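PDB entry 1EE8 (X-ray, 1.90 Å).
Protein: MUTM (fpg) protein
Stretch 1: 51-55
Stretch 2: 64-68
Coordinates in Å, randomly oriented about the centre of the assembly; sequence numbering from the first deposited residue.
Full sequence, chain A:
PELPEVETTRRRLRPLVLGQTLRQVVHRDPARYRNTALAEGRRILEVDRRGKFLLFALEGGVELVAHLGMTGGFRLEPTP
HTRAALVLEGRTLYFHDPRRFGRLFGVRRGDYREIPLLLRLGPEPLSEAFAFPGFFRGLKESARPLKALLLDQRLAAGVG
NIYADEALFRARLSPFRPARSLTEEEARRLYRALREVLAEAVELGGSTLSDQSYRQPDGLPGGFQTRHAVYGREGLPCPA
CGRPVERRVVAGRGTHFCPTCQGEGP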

# COMPACT_ATOMS: atom_id res chain seq x y z
N GLY A 51 0.40 14.52 19.74
CA GLY A 51 0.10 13.78 20.96
C GLY A 51 1.22 12.79 21.20
O GLY A 51 2.40 13.17 21.27
N LYS A 52 0.86 11.52 21.31
CA LYS A 52 1.83 10.46 21.54
C LYS A 52 2.18 9.73 20.25
O LYS A 52 2.88 8.73 20.27
CB LYS A 52 1.28 9.44 22.53
CG LYS A 52 1.00 10.00 23.90
CD LYS A 52 0.35 8.97 24.79
CE LYS A 52 -0.06 9.58 26.11
NZ LYS A 52 -0.93 8.65 26.88
N PHE A 53 1.67 10.23 19.12
CA PHE A 53 1.95 9.60 17.84
C PHE A 53 3.17 10.17 17.16
O PHE A 53 3.44 11.37 17.23
CB PHE A 53 0.77 9.74 16.87
CG PHE A 53 -0.48 9.05 17.31
CD1 PHE A 53 -1.45 9.73 18.02
CD2 PHE A 53 -0.70 7.71 16.97
CE1 PHE A 53 -2.64 9.10 18.38
CE2 PHE A 53 -1.88 7.07 17.34
CZ PHE A 53 -2.85 7.77 18.04
N LEU A 54 3.88 9.30 16.47
CA LEU A 54 5.05 9.69 15.71
C LEU A 54 4.60 9.53 14.26
O LEU A 54 4.02 8.50 13.90
CB LEU A 54 6.20 8.74 16.03
CG LEU A 54 7.63 9.21 15.86
CD1 LEU A 54 7.86 10.50 16.64
CD2 LEU A 54 8.57 8.10 16.35
N LEU A 55 4.83 10.54 13.43
CA LEU A 55 4.42 10.46 12.03
C LEU A 55 5.59 10.73 11.09
O LEU A 55 6.20 11.80 11.14
CB LEU A 55 3.29 11.45 11.73
CG LEU A 55 1.94 11.35 12.43
CD1 LEU A 55 2.03 11.90 13.85
CD2 LEU A 55 0.90 12.13 11.64
N LEU A 64 3.59 7.32 7.65
CA LEU A 64 3.73 6.08 8.38
C LEU A 64 3.52 6.53 9.82
O LEU A 64 4.37 7.21 10.40
CB LEU A 64 5.11 5.47 8.20
CG LEU A 64 5.32 4.11 8.88
CD1 LEU A 64 4.29 3.10 8.38
CD2 LEU A 64 6.73 3.61 8.58
N VAL A 65 2.36 6.20 10.37
CA VAL A 65 2.05 6.59 11.72
C VAL A 65 2.47 5.50 12.68
O VAL A 65 2.23 4.32 12.43
CB VAL A 65 0.53 6.88 11.88
CG1 VAL A 65 0.20 7.22 13.34
CG2 VAL A 65 0.14 8.02 10.96
N ALA A 66 3.12 5.90 13.76
CA ALA A 66 3.58 4.94 14.75
C ALA A 66 3.04 5.28 16.13
O ALA A 66 3.10 6.42 16.58
CB ALA A 66 5.11 4.90 14.78
N HIS A 67 2.49 4.26 16.78
CA HIS A 67 1.97 4.39 18.13
C HIS A 67 2.83 3.44 18.94
O HIS A 67 2.82 2.23 18.70
CB HIS A 67 0.50 3.97 18.20
CG HIS A 67 0.01 3.71 19.59
ND1 HIS A 67 0.08 4.66 20.58
CD2 HIS A 67 -0.52 2.60 20.16
CE1 HIS A 67 -0.38 4.15 21.71
NE2 HIS A 67 -0.75 2.90 21.48
N LEU A 68 3.59 3.98 19.88
CA LEU A 68 4.50 3.18 20.69
C LEU A 68 3.84 2.26 21.70
O LEU A 68 4.29 1.13 21.91
CB LEU A 68 5.50 4.10 21.41
CG LEU A 68 6.28 5.03 20.47
CD1 LEU A 68 7.40 5.72 21.23
CD2 LEU A 68 6.86 4.22 19.32
O HOH W 1 2.75 6.34 21.33

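Antiparallel strands are commonly joined by narrow pairs of backbone hydrogen bonds, while side chains alternate between the two faces of the sheet; residues 51-55 and 64-68 of the MutM (Fpg) protein show how much a short pairing can achieve. Gly51 lies beyond the reach of the second stretch, and its positive phi of 60° is a backbone conformation that glycine adopts readily. At Lys52 the main chain makes the link: a water donates to Lys52 O at 2.6 Å and accepts from Leu68 N at 2.9 Å, with a weak bond from His67 ND1 at 3.2 Å, so that solvent joins the two stretches just beyond their direct hydrogen bonds. The extended lysine side chain leads away from the partner, as befits a charged group in a partly exposed position.

Phe53 begins the strand. Its m rotamer sets the ring beside two neighbours, with Phe53 CD2 3.8 Å from Val65 CG1 and Phe53 CE2 4.0 Å from His67 CB. The Phe53 and His67 rings meet obliquely, their planes inclined at 47°.

Leu54 carries the central pair of hydrogen bonds. Leu54 N donates to Ala66 O at 3.0 Å, nearly straight at 176°, and Ala66 N donates to Leu54 O at 2.8 Å. The same carbonyl receives a CA-H...O contact, Val65 CA to Leu54 O, at 3.5 Å. On the face opposite Phe53, Leu54 CB packs 4.2 Å from Ala66 CB, the small methyl of alanine meeting the base of a bulkier buried leucine.

Leu55 returns to the face of Phe53, where Leu55 CG approaches Val65 CG2 at 4.1 Å. Val65, in its t rotamer, thus offers one methyl to the phenylalanine and the other to the leucine, a role suited to a branched apolar side chain. Altogether the contact buries 380 Å².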